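Local coordinates for Abbfa_003403 (PDB 4ZXH), which is a four-domain nonribosomal peptide synthetase whose condensation, adenylation, carrier and thioesterase domains probably activate an amino acid, couple it and release the product, at residues P92-S97 / I129-C134; V43-K48 / I141-H146. One frame throughout, in Å; residues are numbered along the deposited sequence.

Interaction 1: residues P92-S97 / I129-C134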
ATOM      1  N   PRO A  92     -32.030 -26.911  -1.344  1.00 40.42           N
ATOM      2  CA  PRO A  92     -30.752 -27.093  -0.653  1.00 31.14           C
ATOM      3  C   PRO A  92     -29.642 -27.258  -1.651  1.00 32.10           C
ATOM      4  O   PRO A  92     -29.856 -27.846  -2.716  1.00 37.09           O
ATOM      5  CB  PRO A  92     -30.948 -28.387   0.148  1.00 27.48           C
ATOM      6  CG  PRO A  92     -32.439 -28.602   0.187  1.00 41.66           C
ATOM      7  CD  PRO A  92     -32.957 -28.028  -1.100  1.00 35.93           C
ATOM      8  N   ASN A  93     -28.473 -26.735  -1.311  1.00 34.01           N
ATOM      9  CA  ASN A  93     -27.295 -26.899  -2.136  1.00 25.48           C
ATOM     10  C   ASN A  93     -26.401 -27.989  -1.539  1.00 29.84           C
ATOM     11  O   ASN A  93     -25.502 -27.737  -0.713  1.00 34.67           O
ATOM     12  CB  ASN A  93     -26.557 -25.570  -2.271  1.00 24.71           C
ATOM     13  CG  ASN A  93     -25.408 -25.651  -3.225  1.00 36.99           C
ATOM     14  OD1 ASN A  93     -25.143 -26.710  -3.791  1.00 51.08           O
ATOM     15  ND2 ASN A  93     -24.716 -24.536  -3.426  1.00 31.49           N
ATOM     16  N   ILE A  94     -26.677 -29.207  -1.970  1.00 25.84           N
ATOM     17  CA  ILE A  94     -26.012 -30.405  -1.491  1.00 35.75           C
ATOM     18  C   ILE A  94     -25.237 -31.077  -2.627  1.00 33.19           C
ATOM     19  O   ILE A  94     -25.831 -31.615  -3.565  1.00 35.96           O
ATOM     20  CB  ILE A  94     -27.052 -31.376  -0.884  1.00 37.81           C
ATOM     21  CG1 ILE A  94     -27.690 -30.727   0.338  1.00 35.42           C
ATOM     22  CG2 ILE A  94     -26.424 -32.699  -0.490  1.00 34.16           C
ATOM     23  CD1 ILE A  94     -28.493 -31.681   1.148  1.00 44.13           C
ATOM     24  N   ILE A  95     -23.910 -31.016  -2.533  1.00 34.84           N
ATOM     25  CA  ILE A  95     -22.995 -31.580  -3.532  1.00 31.15           C
ATOM     26  C   ILE A  95     -22.548 -32.973  -3.103  1.00 33.06           C
ATOM     27  O   ILE A  95     -22.254 -33.185  -1.923  1.00 32.66           O
ATOM     28  CB  ILE A  95     -21.741 -30.714  -3.716  1.00 25.60           C
ATOM     29  CG1 ILE A  95     -22.101 -29.237  -3.756  1.00 31.32           C
ATOM     30  CG2 ILE A  95     -21.023 -31.088  -5.004  1.00 34.64           C
ATOM     31  CD1 ILE A  95     -23.009 -28.908  -4.875  1.00 37.21           C
ATOM     32  N   PHE A  96     -22.482 -33.912  -4.048  1.00 29.24           N
ATOM     33  CA  PHE A  96     -22.140 -35.293  -3.722  1.00 33.46           C
ATOM     34  C   PHE A  96     -21.132 -35.877  -4.699  1.00 41.35           C
ATOM     35  O   PHE A  96     -21.433 -36.030  -5.871  1.00 53.75           O
ATOM     36  CB  PHE A  96     -23.406 -36.144  -3.697  1.00 44.56           C
ATOM     37  CG  PHE A  96     -23.169 -37.576  -3.312  1.00 57.42           C
ATOM     38  CD1 PHE A  96     -22.725 -37.898  -2.035  1.00 54.54           C
ATOM     39  CD2 PHE A  96     -23.412 -38.605  -4.226  1.00 66.68           C
ATOM     40  CE1 PHE A  96     -22.502 -39.214  -1.671  1.00 62.03           C
ATOM     41  CE2 PHE A  96     -23.200 -39.929  -3.879  1.00 67.67           C
ATOM     42  CZ  PHE A  96     -22.740 -40.236  -2.594  1.00 72.48           C
ATOM     43  N   SER A  97     -19.946 -36.227  -4.212  1.00 42.53           N
ATOM     44  CA  SER A  97     -18.832 -36.633  -5.080  1.00 35.10           C
ATOM     45  C   SER A  97     -18.365 -38.040  -4.740  1.00 39.48           C
ATOM     46  O   SER A  97     -18.557 -38.491  -3.618  1.00 38.43           O
ATOM     47  CB  SER A  97     -17.669 -35.675  -4.910  1.00 30.83           C
ATOM     48  OG  SER A  97     -18.149 -34.394  -4.549  1.00 42.80           O
ATOM     49  N   ILE A 129     -23.841 -28.279   1.888  1.00 32.09           N
ATOM     50  CA  ILE A 129     -23.376 -29.549   2.403  1.00 31.98           C
ATOM     51  C   ILE A 129     -22.585 -30.252   1.321  1.00 36.23           C
ATOM     52  O   ILE A 129     -23.094 -30.440   0.211  1.00 46.87           O
ATOM     53  CB  ILE A 129     -24.540 -30.445   2.841  1.00 30.93           C
ATOM     54  CG1 ILE A 129     -25.340 -29.757   3.939  1.00 24.01           C
ATOM     55  CG2 ILE A 129     -24.011 -31.798   3.295  1.00 29.97           C
ATOM     56  CD1 ILE A 129     -26.703 -30.350   4.142  1.00 32.19           C
ATOM     57  N   HIS A 130     -21.348 -30.635   1.630  1.00 27.73           N
ATOM     58  CA  HIS A 130     -20.500 -31.324   0.658  1.00 26.61           C
ATOM     59  C   HIS A 130     -20.311 -32.771   1.090  1.00 23.51           C
ATOM     60  O   HIS A 130     -19.784 -33.009   2.169  1.00 30.46           O
ATOM     61  CB  HIS A 130     -19.136 -30.642   0.540  1.00 27.09           C
ATOM     62  CG  HIS A 130     -19.166 -29.283  -0.091  1.00 29.41           C
ATOM     63  ND1 HIS A 130     -18.960 -29.083  -1.439  1.00 33.52           N
ATOM     64  CD2 HIS A 130     -19.325 -28.050   0.449  1.00 36.15           C
ATOM     65  CE1 HIS A 130     -19.017 -27.789  -1.707  1.00 31.20           C
ATOM     66  NE2 HIS A 130     -19.239 -27.138  -0.580  1.00 30.13           N
ATOM     67  N   CYS A 131     -20.725 -33.731   0.268  1.00 24.61           N
ATOM     68  CA  CYS A 131     -20.602 -35.151   0.629  1.00 25.41           C
ATOM     69  C   CYS A 131     -19.630 -35.922  -0.250  1.00 34.62           C
ATOM     70  O   CYS A 131     -19.542 -35.686  -1.446  1.00 33.89           O
ATOM     71  CB  CYS A 131     -21.956 -35.848   0.565  1.00 26.27           C
ATOM     72  SG  CYS A 131     -23.234 -34.980   1.432  1.00 50.20           S
ATOM     73  N   TYR A 132     -18.922 -36.870   0.352  1.00 36.94           N
ATOM     74  CA  TYR A 132     -17.947 -37.663  -0.361  1.00 27.74           C
ATOM     75  C   TYR A 132     -18.045 -39.110   0.057  1.00 35.81           C
ATOM     76  O   TYR A 132     -17.978 -39.421   1.244  1.00 44.83           O
ATOM     77  CB  TYR A 132     -16.547 -37.153  -0.085  1.00 27.22           C
ATOM     78  CG  TYR A 132     -16.376 -35.678  -0.315  1.00 26.14           C
ATOM     79  CD1 TYR A 132     -15.898 -35.186  -1.528  1.00 26.53           C
ATOM     80  CD2 TYR A 132     -16.666 -34.773   0.688  1.00 27.86           C
ATOM     81  CE1 TYR A 132     -15.730 -33.830  -1.730  1.00 28.64           C
ATOM     82  CE2 TYR A 132     -16.499 -33.421   0.498  1.00 29.33           C
ATOM     83  CZ  TYR A 132     -16.035 -32.959  -0.701  1.00 29.92           C
ATOM     84  OH  TYR A 132     -15.892 -31.613  -0.860  1.00 35.66           O
ATOM     85  N   GLU A 133     -18.195 -39.997  -0.916  1.00 33.96           N
ATOM     86  CA  GLU A 133     -18.190 -41.427  -0.664  1.00 33.20           C
ATOM     87  C   GLU A 133     -16.740 -41.938  -0.619  1.00 36.03           C
ATOM     88  O   GLU A 133     -15.980 -41.729  -1.558  1.00 42.38           O
ATOM     89  CB  GLU A 133     -19.011 -42.149  -1.743  1.00 35.67           C
ATOM     90  CG  GLU A 133     -19.153 -43.670  -1.556  1.00 45.17           C
ATOM     91  CD  GLU A 133     -20.084 -44.312  -2.587  1.00 55.51           C
ATOM     92  OE1 GLU A 133     -20.450 -43.637  -3.577  1.00 57.43           O
ATOM     93  OE2 GLU A 133     -20.440 -45.500  -2.405  1.00 64.64           O
ATOM     94  N   CYS A 134     -16.364 -42.610   0.468  1.00 39.16           N
ATOM     95  CA  CYS A 134     -14.989 -43.102   0.647  1.00 38.78           C
ATOM     96  C   CYS A 134     -14.839 -44.612   0.550  1.00 44.44           C
ATOM     97  O   CYS A 134     -13.719 -45.130   0.503  1.00 53.13           O
ATOM     98  CB  CYS A 134     -14.456 -42.664   2.002  1.00 33.75           C
ATOM     99  SG  CYS A 134     -14.547 -40.918   2.207  1.00 46.32           S
TER
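Ile94 and Ile129 both carry CG1 beside the backbone N, anti to the carbonyl carbon, and both are extended beyond it (chi2 -168° and 163°). The two side chains therefore run side by side in the same direction, and Ile94 CD1 meets Ile129 CD1 methyl to methyl at 3.7 Å. Phe96 swings the other way, with CG anti to its backbone N (chi1 -178°), whereas Cys131 tucks SG beside its own N. That pairing presents the edge of the phenyl ring, not its face, to the cysteine: Cys131 CB lies in the ring plane, 3.4 Å from Phe96 CD1.

On the other side of the sheet Ile95 lies alongside His130, its CG1 3.9 Å from His130 ND1, and Ser97 OG sits 3.8 Å from Tyr132 CE1. The polar ends of the two aromatic residues look elsewhere: His130 NE2 pairs with Arg128, and Tyr132 OH bonds to Asp114 on helix 104-115, which packs against this face.

Between the faces run two parallel strands, with Ile94 beside Ile129 through to Ser97 beside Tyr132, joined by five backbone bonds. Ile129 N reaches back to Asn93 O. Ile95 is gripped twice, its N giving to Ile129 O nearly along the C=O axis at 2.9 Å and its O taking Cys131 N at 2.7 Å. Ser97 repeats the pattern: its N gives to Cys131 O at 2.8 Å, and its O accepts Glu133 N at 3.1 Å.

The two strands and helix 104-115 form a beta-alpha-beta unit, with 94-98 an outermost strand of the sheet. Chemically, the backbone supplies the direct hydrogen bonding here, while the side chains add apolar contact; the Ile94 face also meets helix 56-67 and the bound phospholipid, consistent with a surface that accepts an acyl chain.

Interaction 2: residues V43-K48 / I141-H146. With PX4 (1,2-dimyristoyl-sn-glycero-3-phosphocholine), chain C.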
ATOM      1  N   VAL A  43     -17.758 -27.240   9.637  1.00 29.03           N
ATOM      2  CA  VAL A  43     -17.622 -28.381  10.523  1.00 25.54           C
ATOM      3  C   VAL A  43     -17.760 -29.641   9.652  1.00 29.66           C
ATOM      4  O   VAL A  43     -18.672 -29.716   8.813  1.00 25.33           O
ATOM      5  CB  VAL A  43     -18.677 -28.348  11.664  1.00 26.56           C
ATOM      6  CG1 VAL A  43     -20.075 -28.171  11.119  1.00 27.63           C
ATOM      7  CG2 VAL A  43     -18.619 -29.604  12.477  1.00 31.97           C
ATOM      8  N   ALA A  44     -16.854 -30.610   9.827  1.00 32.46           N
ATOM      9  CA  ALA A  44     -16.834 -31.810   8.975  1.00 21.23           C
ATOM     10  C   ALA A  44     -16.692 -33.119   9.757  1.00 34.23           C
ATOM     11  O   ALA A  44     -16.087 -33.166  10.842  1.00 34.31           O
ATOM     12  CB  ALA A  44     -15.708 -31.710   7.956  1.00 21.24           C
ATOM     13  N   PHE A  45     -17.219 -34.202   9.190  1.00 27.94           N
ATOM     14  CA  PHE A  45     -17.232 -35.463   9.912  1.00 27.50           C
ATOM     15  C   PHE A  45     -16.971 -36.645   9.018  1.00 29.40           C
ATOM     16  O   PHE A  45     -17.342 -36.664   7.848  1.00 27.95           O
ATOM     17  CB  PHE A  45     -18.567 -35.672  10.637  1.00 23.95           C
ATOM     18  CG  PHE A  45     -18.868 -34.633  11.685  1.00 25.99           C
ATOM     19  CD1 PHE A  45     -18.178 -34.621  12.891  1.00 27.65           C
ATOM     20  CD2 PHE A  45     -19.845 -33.679  11.473  1.00 32.42           C
ATOM     21  CE1 PHE A  45     -18.449 -33.671  13.868  1.00 23.47           C
ATOM     22  CE2 PHE A  45     -20.128 -32.725  12.449  1.00 42.94           C
ATOM     23  CZ  PHE A  45     -19.429 -32.729  13.652  1.00 38.21           C
ATOM     24  N   ASP A  46     -16.291 -37.626   9.591  1.00 30.43           N
ATOM     25  CA  ASP A  46     -16.227 -38.948   9.021  1.00 35.90           C
ATOM     26  C   ASP A  46     -17.557 -39.588   9.404  1.00 35.47           C
ATOM     27  O   ASP A  46     -17.931 -39.541  10.573  1.00 33.40           O
ATOM     28  CB  ASP A  46     -15.021 -39.706   9.576  1.00 40.68           C
ATOM     29  CG  ASP A  46     -14.732 -40.980   8.826  1.00 49.86           C
ATOM     30  OD1 ASP A  46     -15.691 -41.713   8.516  1.00 53.05           O
ATOM     31  OD2 ASP A  46     -13.546 -41.224   8.510  1.00 58.07           O
ATOM     32  N   VAL A  47     -18.301 -40.125   8.439  1.00 30.10           N
ATOM     33  CA  VAL A  47     -19.591 -40.731   8.762  1.00 34.62           C
ATOM     34  C   VAL A  47     -19.684 -42.162   8.253  1.00 37.61           C
ATOM     35  O   VAL A  47     -19.667 -42.386   7.051  1.00 39.32           O
ATOM     36  CB  VAL A  47     -20.773 -39.933   8.185  1.00 33.32           C
ATOM     37  CG1 VAL A  47     -22.094 -40.567   8.628  1.00 34.86           C
ATOM     38  CG2 VAL A  47     -20.713 -38.492   8.640  1.00 26.23           C
ATOM     39  N   LYS A  48     -19.774 -43.122   9.174  1.00 42.01           N
ATOM     40  CA  LYS A  48     -19.961 -44.528   8.817  1.00 39.15           C
ATOM     41  C   LYS A  48     -21.393 -44.919   9.148  1.00 44.15           C
ATOM     42  O   LYS A  48     -21.880 -44.620  10.240  1.00 52.93           O
ATOM     43  CB  LYS A  48     -18.966 -45.427   9.556  1.00 33.38           C
ATOM     44  CG  LYS A  48     -17.543 -45.331   9.053  1.00 33.30           C
ATOM     45  CD  LYS A  48     -16.592 -46.188   9.868  1.00 34.54           C
ATOM     46  CE  LYS A  48     -15.137 -46.020   9.434  1.00 40.69           C
ATOM     47  NZ  LYS A  48     -14.669 -44.597   9.489  1.00 46.59           N
ATOM     48  N   ILE A 141     -18.596 -35.785   5.295  1.00 28.97           N
ATOM     49  CA  ILE A 141     -19.679 -34.828   5.151  1.00 25.96           C
ATOM     50  C   ILE A 141     -19.202 -33.518   5.716  1.00 27.52           C
ATOM     51  O   ILE A 141     -18.828 -33.463   6.885  1.00 38.52           O
ATOM     52  CB  ILE A 141     -20.947 -35.269   5.898  1.00 23.86           C
ATOM     53  CG1 ILE A 141     -21.295 -36.704   5.555  1.00 47.86           C
ATOM     54  CG2 ILE A 141     -22.122 -34.392   5.526  1.00 24.73           C
ATOM     55  CD1 ILE A 141     -21.727 -36.898   4.116  1.00 61.17           C
ATOM     56  N   ALA A 142     -19.214 -32.464   4.908  1.00 27.43           N
ATOM     57  CA  ALA A 142     -18.758 -31.158   5.382  1.00 28.22           C
ATOM     58  C   ALA A 142     -19.865 -30.131   5.246  1.00 25.11           C
ATOM     59  O   ALA A 142     -20.416 -29.927   4.158  1.00 26.09           O
ATOM     60  CB  ALA A 142     -17.513 -30.703   4.625  1.00 20.90           C
ATOM     61  N   PHE A 143     -20.188 -29.498   6.367  1.00 21.57           N
ATOM     62  CA  PHE A 143     -21.198 -28.462   6.421  1.00 25.91           C
ATOM     63  C   PHE A 143     -20.506 -27.110   6.363  1.00 29.68           C
ATOM     64  O   PHE A 143     -19.621 -26.845   7.173  1.00 38.17           O
ATOM     65  CB  PHE A 143     -22.020 -28.573   7.701  1.00 28.30           C
ATOM     66  CG  PHE A 143     -22.718 -29.882   7.861  1.00 30.21           C
ATOM     67  CD1 PHE A 143     -24.038 -30.029   7.476  1.00 31.31           C
ATOM     68  CD2 PHE A 143     -22.052 -30.978   8.395  1.00 29.13           C
ATOM     69  CE1 PHE A 143     -24.689 -31.235   7.624  1.00 22.43           C
ATOM     70  CE2 PHE A 143     -22.700 -32.185   8.534  1.00 29.72           C
ATOM     71  CZ  PHE A 143     -24.021 -32.307   8.140  1.00 31.70           C
ATOM     72  N   VAL A 144     -20.909 -26.271   5.409  1.00 27.03           N
ATOM     73  CA  VAL A 144     -20.347 -24.930   5.237  1.00 24.86           C
ATOM     74  C   VAL A 144     -21.411 -23.865   5.472  1.00 28.95           C
ATOM     75  O   VAL A 144     -22.429 -23.842   4.773  1.00 25.21           O
ATOM     76  CB  VAL A 144     -19.798 -24.713   3.833  1.00 20.65           C
ATOM     77  CG1 VAL A 144     -18.910 -23.505   3.820  1.00 27.61           C
ATOM     78  CG2 VAL A 144     -19.030 -25.909   3.375  1.00 32.69           C
ATOM     79  N   ILE A 145     -21.186 -22.983   6.439  1.00 21.61           N
ATOM     80  CA  ILE A 145     -22.138 -21.909   6.696  1.00 21.68           C
ATOM     81  C   ILE A 145     -21.411 -20.579   6.701  1.00 22.13           C
ATOM     82  O   ILE A 145     -20.418 -20.412   7.414  1.00 26.49           O
ATOM     83  CB  ILE A 145     -22.871 -22.061   8.058  1.00 18.98           C
ATOM     84  CG1 ILE A 145     -23.653 -23.349   8.135  1.00 27.37           C
ATOM     85  CG2 ILE A 145     -23.850 -20.961   8.227  1.00 24.87           C
ATOM     86  CD1 ILE A 145     -22.954 -24.463   8.866  1.00 32.63           C
ATOM     87  N   HIS A 146     -21.902 -19.620   5.934  1.00 25.00           N
ATOM     88  CA  HIS A 146     -21.263 -18.315   5.928  1.00 21.41           C
ATOM     89  C   HIS A 146     -21.513 -17.581   7.242  1.00 27.10           C
ATOM     90  O   HIS A 146     -22.638 -17.573   7.769  1.00 36.47           O
ATOM     91  CB  HIS A 146     -21.753 -17.489   4.755  1.00 20.35           C
ATOM     92  CG  HIS A 146     -20.905 -16.292   4.483  1.00 31.46           C
ATOM     93  ND1 HIS A 146     -20.979 -15.146   5.242  1.00 28.88           N
ATOM     94  CD2 HIS A 146     -19.951 -16.068   3.549  1.00 18.85           C
ATOM     95  CE1 HIS A 146     -20.120 -14.259   4.773  1.00 32.80           C
ATOM     96  NE2 HIS A 146     -19.478 -14.795   3.750  1.00 24.33           N
TER
HETATM   97  O1  PX4 C1402     -27.678 -41.706  -2.591  1.00148.30           O
HETATM   98  O2  PX4 C1402     -25.799 -43.366  -1.878  1.00149.11           O
HETATM   99  P1  PX4 C1402     -27.080 -42.634  -1.556  1.00150.51           P
HETATM  100  O3  PX4 C1402     -28.178 -43.709  -1.055  1.00119.53           O
HETATM  101  C1  PX4 C1402     -29.239 -44.219  -1.866  1.00121.26           C
HETATM  102  C2  PX4 C1402     -29.887 -45.395  -1.128  1.00122.29           C
HETATM  103  N1  PX4 C1402     -31.143 -45.860  -1.758  1.00123.08           N
HETATM  104  C3  PX4 C1402     -31.045 -45.808  -3.227  1.00120.67           C
HETATM  105  C4  PX4 C1402     -31.403 -47.249  -1.341  1.00121.87           C
HETATM  106  C5  PX4 C1402     -32.266 -45.026  -1.306  1.00122.03           C
HETATM  107  O4  PX4 C1402     -26.871 -41.818  -0.175  1.00111.11           O
HETATM  108  C6  PX4 C1402     -25.628 -41.732   0.529  1.00103.62           C
HETATM  109  C7  PX4 C1402     -25.592 -40.403   1.275  1.00 92.79           C
HETATM  110  C8  PX4 C1402     -26.392 -39.437   0.404  1.00 90.53           C
HETATM  111  O5  PX4 C1402     -26.435 -38.142   0.997  1.00 89.45           O
HETATM  112  C9  PX4 C1402     -27.602 -37.280   0.856  1.00 75.52           C
HETATM  113  O6  PX4 C1402     -28.631 -37.713   0.368  1.00 74.96           O
HETATM  114  C10 PX4 C1402     -27.532 -35.851   1.331  1.00 63.37           C
HETATM  115  C11 PX4 C1402     -28.260 -35.679   2.657  1.00 48.53           C
HETATM  116  C12 PX4 C1402     -27.298 -35.121   3.694  1.00 36.92           C
HETATM  117  C13 PX4 C1402     -28.041 -34.151   4.603  1.00 32.33           C
HETATM  118  C14 PX4 C1402     -27.898 -34.571   6.057  1.00 30.88           C
HETATM  119  C15 PX4 C1402     -28.955 -33.850   6.873  1.00 28.27           C
HETATM  120  C16 PX4 C1402     -28.296 -33.034   7.967  1.00 21.25           C
HETATM  121  C17 PX4 C1402     -29.306 -32.110   8.620  1.00 20.78           C
HETATM  122  C18 PX4 C1402     -29.345 -30.767   7.892  1.00 26.15           C
HETATM  123  C19 PX4 C1402     -28.640 -29.673   8.676  1.00 18.92           C
HETATM  124  C20 PX4 C1402     -28.235 -28.539   7.739  1.00 32.76           C
HETATM  125  C21 PX4 C1402     -27.626 -27.377   8.524  1.00 34.96           C
HETATM  126  C22 PX4 C1402     -26.618 -26.581   7.709  1.00 25.51           C
HETATM  127  O7  PX4 C1402     -26.193 -40.517   2.575  1.00 82.08           O
HETATM  128  C23 PX4 C1402     -25.384 -39.913   3.642  1.00 68.97           C
HETATM  129  O8  PX4 C1402     -24.183 -39.849   3.461  1.00 70.77           O
HETATM  130  C24 PX4 C1402     -26.027 -39.366   4.920  1.00 54.67           C
HETATM  131  C25 PX4 C1402     -25.058 -38.791   5.967  1.00 38.16           C
HETATM  132  C26 PX4 C1402     -25.781 -38.094   7.135  1.00 31.81           C
HETATM  133  C27 PX4 C1402     -24.823 -37.423   8.139  1.00 29.80           C
HETATM  134  C28 PX4 C1402     -25.519 -36.769   9.337  1.00 29.52           C
HETATM  135  C29 PX4 C1402     -24.552 -36.099  10.330  1.00 22.84           C
HETATM  136  C30 PX4 C1402     -25.255 -35.501  11.558  1.00 26.54           C
HETATM  137  C31 PX4 C1402     -24.591 -34.251  12.185  1.00 35.08           C
HETATM  138  C32 PX4 C1402     -24.911 -32.987  11.372  1.00 45.08           C
HETATM  139  C33 PX4 C1402     -24.761 -31.643  12.100  1.00 45.07           C
HETATM  140  C34 PX4 C1402     -24.621 -30.481  11.112  1.00 41.96           C
HETATM  141  C35 PX4 C1402     -25.171 -29.129  11.576  1.00 33.83           C
HETATM  142  C36 PX4 C1402     -24.092 -28.057  11.609  1.00 18.96           C
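The tight part runs from Val43 to Phe45 against Ile141 to Phe143, two antiparallel strands closed by four backbone hydrogen bonds. Val43 and Phe143 exchange both of theirs, with Phe143 N giving to Val43 O at 2.9 Å, and Phe45 and Ile141 do the same. Between these hydrogen-bonded pairs, Ala44 CB and Ala142 CB meet at 3.9 Å on the face where Ala142 also touches helix 104-115.

The opposite face is lined by larger groups. Val47 crosses Ile141 obliquely, its CG2 3.6 Å from Ile141 CG1. Phe143, with CG beside the backbone N (chi1 -59°), turns one ring face to the lipid: PX4 C34 sits over the ring centre, 3.4 Å above its plane, in a CH-pi-like approach. Val43 O lies at the edge of that ring, in its plane.

The looser, solvent side is carried by Asp46 and Lys48, whose side chains take no part in the pairing, although Val47 still pairs with Tyr139. Lys48 reaches beside its own strand, NZ forming a salt bridge with Asp46 OD1 at 3.2 Å, its hydrogen bond weak.

Strand 138-146 ends at His146, the first histidine of the HHxxxD signature, so this is a central sheet pairing of an NRPS condensation domain, here flanking a phospholipid-filled pocket.

From the N terminus the chain lays down 43-48, passes through helix 56-67 to 92-97, then runs over helix 104-115 to 129-134 and turns back into 141-146. Interaction 1 closes a loop of 31 residues; interaction 2 closes one of 92 and encloses it, so the two nest without crossing. Strands 127-135 and 138-146 are neighbours in one mixed sheet, joined by a probable hydrogen bond from His130 N to Ala142 O at 2.8 Å and by packing of Cys131 on Ile141. The order 94-98, 127-135, 138-146, 40-49 thus ties an edge strand to the interior of the condensation domain's sheet, with the lipid along one face.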